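Local coordinates for uncharacterized protein (Staphylococcus aureus subsp. aureus, PDB 3H04) that is of unknown function but has an alpha/beta-hydrolase fold and a probable serine-hydrolase triad, consistent with an esterase-like activity, at residues S129-K137 with I191-I201. Sequence-based numbering, arbitrary orientation.
Sequences SRINTEPFK and IADYTDSKYNI
Ile131 and Tyr194 meet where two loops close on each other, and the pair illustrates how one branched side chain can gather several residues of a facing loop. With CG1 held between its own backbone N and carbonyl carbon (chi1 55°) and the chain then extended, Ile131 sends CD1 obliquely against Tyr194 CB (3.9 Å), Tyr199 CB (3.8 Å) and, more loosely, Ile191 CD1. That last methyl lies over the centre of one face of the Tyr199 ring, 3.3 Å above its plane, while Lys198 CB covers the opposite face; Tyr199 OH is hydrogen-bonded to Asp76. Farther out, Asn132 crosses Tyr194 at about a right angle. Its CG is anti to the backbone N (chi1 -177°), which sets the amide beside the phenol, OD1 coming to the ring edge at CE1 (3.3 Å) with the two planes 87° apart. ND2 rests against the methyl CG2 of Thr195, and that methyl in turn lies over one face of the Tyr194 ring, toward its rim. Lys137, bent at its third torsion, passes across the phenol end with CE 3.4 Å from Tyr194 OH, and its NZ forms a salt bridge with Glu134 in which the hydrogen bond is weak. In this alpha/beta-hydrolase fold both segments belong to the strand-free, about half-helical excursion between strands 121-125 and 212-217, and the contact joins its first part to its last. Behind the apolar cluster lie helices 75-91, 105-116 and 185-189. Thr195 N closes an Asx turn on Asp193 OD1 at the start of the type I turn Asp193-Asp196, and Thr195 OG1 reaches the same oxygen from the same face of the carboxylate. At the inner end a nearly straight bond runs from Ile201 N to Ser129 O (2.9 Å), and a water bridges Ser129 OG and Ile201 O.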
loop_
_atom_site.group_PDB
_atom_site.type_symbol
_atom_site.label_atom_id
_atom_site.label_comp_id
_atom_site.label_asym_id
_atom_site.label_seq_id
_atom_site.Cartn_x
_atom_site.Cartn_y
_atom_site.Cartn_z
ATOM N N SER A 129 -3.583 9.599 0.455
ATOM C CA SER A 129 -4.846 9.420 1.207
ATOM C C SER A 129 -6.107 9.658 0.349
ATOM O O SER A 129 -7.237 9.726 0.858
ATOM C CB SER A 129 -4.847 10.417 2.369
ATOM O OG SER A 129 -4.884 11.783 1.908
ATOM N N ARG A 130 -5.888 9.923 -0.929
ATOM C CA ARG A 130 -6.990 10.300 -1.817
ATOM C C ARG A 130 -6.603 9.939 -3.249
ATOM O O ARG A 130 -5.410 9.892 -3.575
ATOM C CB ARG A 130 -7.278 11.797 -1.678
ATOM C CG ARG A 130 -5.991 12.603 -1.809
ATOM C CD ARG A 130 -6.138 14.097 -1.685
ATOM N NE ARG A 130 -4.823 14.737 -1.839
ATOM C CZ ARG A 130 -4.624 16.050 -1.732
ATOM N NH1 ARG A 130 -5.632 16.855 -1.465
ATOM N NH2 ARG A 130 -3.413 16.567 -1.902
ATOM N N ILE A 131 -7.603 9.646 -4.075
ATOM C CA ILE A 131 -7.403 9.435 -5.528
ATOM C C ILE A 131 -7.867 10.610 -6.377
ATOM O O ILE A 131 -7.432 10.735 -7.522
ATOM C CB ILE A 131 -8.045 8.138 -6.038
ATOM C CG1 ILE A 131 -9.518 8.056 -5.716
ATOM C CG2 ILE A 131 -7.339 6.936 -5.384
ATOM C CD1 ILE A 131 -10.181 6.870 -6.335
ATOM N N ASN A 132 -8.716 11.468 -5.815
ATOM C CA ASN A 132 -9.249 12.631 -6.503
ATOM C C ASN A 132 -8.250 13.754 -6.428
ATOM O O ASN A 132 -8.451 14.709 -5.676
ATOM C CB ASN A 132 -10.581 13.087 -5.886
ATOM C CG ASN A 132 -11.194 14.257 -6.634
ATOM O OD1 ASN A 132 -10.806 14.554 -7.773
ATOM N ND2 ASN A 132 -12.153 14.928 -6.009
ATOM N N THR A 133 -7.186 13.665 -7.218
ATOM C CA THR A 133 -6.104 14.651 -7.168
ATOM C C THR A 133 -5.598 14.819 -8.611
ATOM O O THR A 133 -5.718 13.898 -9.436
ATOM C CB THR A 133 -4.983 14.228 -6.082
ATOM O OG1 THR A 133 -5.048 12.821 -5.769
ATOM C CG2 THR A 133 -5.181 14.887 -4.809
ATOM N N GLU A 134 -5.077 15.979 -8.988
ATOM C CA GLU A 134 -4.844 16.195 -10.427
ATOM C C GLU A 134 -3.768 15.238 -11.032
ATOM O O GLU A 134 -3.943 14.715 -12.148
ATOM C CB GLU A 134 -4.537 17.669 -10.731
ATOM C CG GLU A 134 -5.082 18.177 -12.088
ATOM C CD GLU A 134 -6.624 18.024 -12.321
ATOM O OE1 GLU A 134 -7.428 18.246 -11.391
ATOM O OE2 GLU A 134 -7.039 17.697 -13.466
ATOM N N PRO A 135 -2.672 15.005 -10.311
ATOM C CA PRO A 135 -1.658 14.049 -10.790
ATOM C C PRO A 135 -2.182 12.636 -11.065
ATOM O O PRO A 135 -1.577 11.916 -11.869
ATOM C CB PRO A 135 -0.656 14.003 -9.641
ATOM C CG PRO A 135 -0.776 15.265 -8.988
ATOM C CD PRO A 135 -2.221 15.675 -9.081
ATOM N N PHE A 136 -3.251 12.212 -10.383
ATOM C CA PHE A 136 -3.873 10.932 -10.707
ATOM C C PHE A 136 -4.912 10.977 -11.828
ATOM O O PHE A 136 -5.170 9.969 -12.469
ATOM C CB PHE A 136 -4.497 10.307 -9.479
ATOM C CG PHE A 136 -3.508 9.995 -8.394
ATOM C CD1 PHE A 136 -2.150 9.824 -8.667
ATOM C CD2 PHE A 136 -3.936 9.849 -7.088
ATOM C CE1 PHE A 136 -1.233 9.529 -7.656
ATOM C CE2 PHE A 136 -3.026 9.583 -6.078
ATOM C CZ PHE A 136 -1.666 9.400 -6.374
ATOM N N LYS A 137 -5.498 12.138 -12.045
ATOM C CA LYS A 137 -6.472 12.342 -13.105
ATOM C C LYS A 137 -5.806 12.564 -14.470
ATOM O O LYS A 137 -6.289 12.080 -15.490
ATOM C CB LYS A 137 -7.329 13.547 -12.758
ATOM C CG LYS A 137 -8.257 13.317 -11.588
ATOM C CD LYS A 137 -8.993 14.618 -11.153
ATOM C CE LYS A 137 -9.869 15.182 -12.255
ATOM N NZ LYS A 137 -10.252 16.554 -11.931
ATOM N N ILE A 191 -14.919 2.728 -10.730
ATOM C CA ILE A 191 -15.938 2.937 -9.700
ATOM C C ILE A 191 -16.862 4.031 -10.141
ATOM O O ILE A 191 -16.537 4.755 -11.073
ATOM C CB ILE A 191 -15.356 3.236 -8.294
ATOM C CG1 ILE A 191 -14.461 4.495 -8.305
ATOM C CG2 ILE A 191 -14.780 1.974 -7.741
ATOM C CD1 ILE A 191 -13.634 4.680 -7.095
ATOM N N ALA A 192 -18.011 4.140 -9.459
ATOM C CA ALA A 192 -19.102 4.982 -9.912
ATOM C C ALA A 192 -18.672 6.421 -9.786
ATOM O O ALA A 192 -18.951 7.228 -10.651
ATOM C CB ALA A 192 -20.397 4.743 -9.083
ATOM N N ASP A 193 -18.015 6.750 -8.687
ATOM C CA ASP A 193 -17.642 8.135 -8.428
ATOM C C ASP A 193 -16.382 8.209 -7.593
ATOM O O ASP A 193 -16.411 8.063 -6.365
ATOM C CB ASP A 193 -18.755 8.877 -7.718
ATOM C CG ASP A 193 -18.463 10.371 -7.607
ATOM O OD1 ASP A 193 -17.349 10.828 -8.039
ATOM O OD2 ASP A 193 -19.346 11.082 -7.106
ATOM N N TYR A 194 -15.276 8.435 -8.274
ATOM C CA TYR A 194 -13.959 8.500 -7.616
ATOM C C TYR A 194 -13.818 9.704 -6.700
ATOM O O TYR A 194 -12.836 9.774 -5.944
ATOM C CB TYR A 194 -12.850 8.537 -8.670
ATOM C CG TYR A 194 -12.812 9.844 -9.429
ATOM C CD1 TYR A 194 -11.974 10.876 -9.025
ATOM C CD2 TYR A 194 -13.630 10.066 -10.532
ATOM C CE1 TYR A 194 -11.955 12.081 -9.686
ATOM C CE2 TYR A 194 -13.610 11.283 -11.210
ATOM C CZ TYR A 194 -12.758 12.280 -10.781
ATOM O OH TYR A 194 -12.734 13.503 -11.445
ATOM N N THR A 195 -14.754 10.653 -6.736
ATOM C CA THR A 195 -14.678 11.840 -5.845
ATOM C C THR A 195 -15.341 11.615 -4.487
ATOM O O THR A 195 -15.375 12.521 -3.662
ATOM C CB THR A 195 -15.372 13.091 -6.447
ATOM O OG1 THR A 195 -16.786 12.862 -6.486
ATOM C CG2 THR A 195 -14.848 13.405 -7.866
ATOM N N ASP A 196 -15.893 10.425 -4.292
ATOM C CA ASP A 196 -16.684 10.082 -3.127
ATOM C C ASP A 196 -15.815 9.898 -1.885
ATOM O O ASP A 196 -14.680 9.418 -1.968
ATOM C CB ASP A 196 -17.475 8.808 -3.467
ATOM C CG ASP A 196 -18.419 8.394 -2.388
ATOM O OD1 ASP A 196 -19.633 8.655 -2.557
ATOM O OD2 ASP A 196 -17.971 7.821 -1.361
ATOM N N SER A 197 -16.345 10.277 -0.714
ATOM C CA SER A 197 -15.507 10.282 0.520
ATOM C C SER A 197 -15.044 8.898 0.918
ATOM O O SER A 197 -14.050 8.755 1.630
ATOM C CB SER A 197 -16.232 10.949 1.701
ATOM O OG SER A 197 -17.311 10.140 2.115
ATOM N N LYS A 198 -15.713 7.865 0.419
ATOM C CA LYS A 198 -15.185 6.504 0.563
ATOM C C LYS A 198 -13.711 6.375 0.152
ATOM O O LYS A 198 -12.936 5.674 0.821
ATOM C CB LYS A 198 -16.027 5.527 -0.234
ATOM C CG LYS A 198 -15.642 4.088 -0.007
ATOM C CD LYS A 198 -16.507 3.119 -0.754
ATOM C CE LYS A 198 -16.028 1.690 -0.509
ATOM N NZ LYS A 198 -17.006 0.736 -1.110
ATOM N N TYR A 199 -13.331 7.030 -0.942
ATOM C CA TYR A 199 -12.007 6.851 -1.550
ATOM C C TYR A 199 -11.016 7.999 -1.273
ATOM O O TYR A 199 -9.894 7.947 -1.757
ATOM C CB TYR A 199 -12.149 6.688 -3.077
ATOM C CG TYR A 199 -13.306 5.800 -3.502
ATOM C CD1 TYR A 199 -13.276 4.424 -3.298
ATOM C CD2 TYR A 199 -14.442 6.356 -4.084
ATOM C CE1 TYR A 199 -14.354 3.612 -3.719
ATOM C CE2 TYR A 199 -15.540 5.573 -4.466
ATOM C CZ TYR A 199 -15.484 4.209 -4.279
ATOM O OH TYR A 199 -16.572 3.465 -4.648
ATOM N N ASN A 200 -11.448 8.992 -0.505
ATOM C CA ASN A 200 -10.744 10.250 -0.273
ATOM C C ASN A 200 -10.910 10.588 1.202
ATOM O O ASN A 200 -12.034 10.938 1.653
ATOM C CB ASN A 200 -11.334 11.329 -1.163
ATOM C CG ASN A 200 -11.256 10.945 -2.586
ATOM O OD1 ASN A 200 -12.245 10.465 -3.188
ATOM N ND2 ASN A 200 -10.047 11.012 -3.132
ATOM N N ILE A 201 -9.833 10.469 1.974
ATOM C CA ILE A 201 -9.965 10.607 3.440
ATOM C C ILE A 201 -10.146 12.074 3.788
ATOM O O ILE A 201 -9.253 12.890 3.520
ATOM C CB ILE A 201 -8.780 9.976 4.197
ATOM C CG1 ILE A 201 -8.660 8.506 3.883
ATOM C CG2 ILE A 201 -8.959 10.087 5.715
ATOM C CD1 ILE A 201 -7.417 7.859 4.540
HETATM O O HOH W 1 -7.287 13.115 1.831
#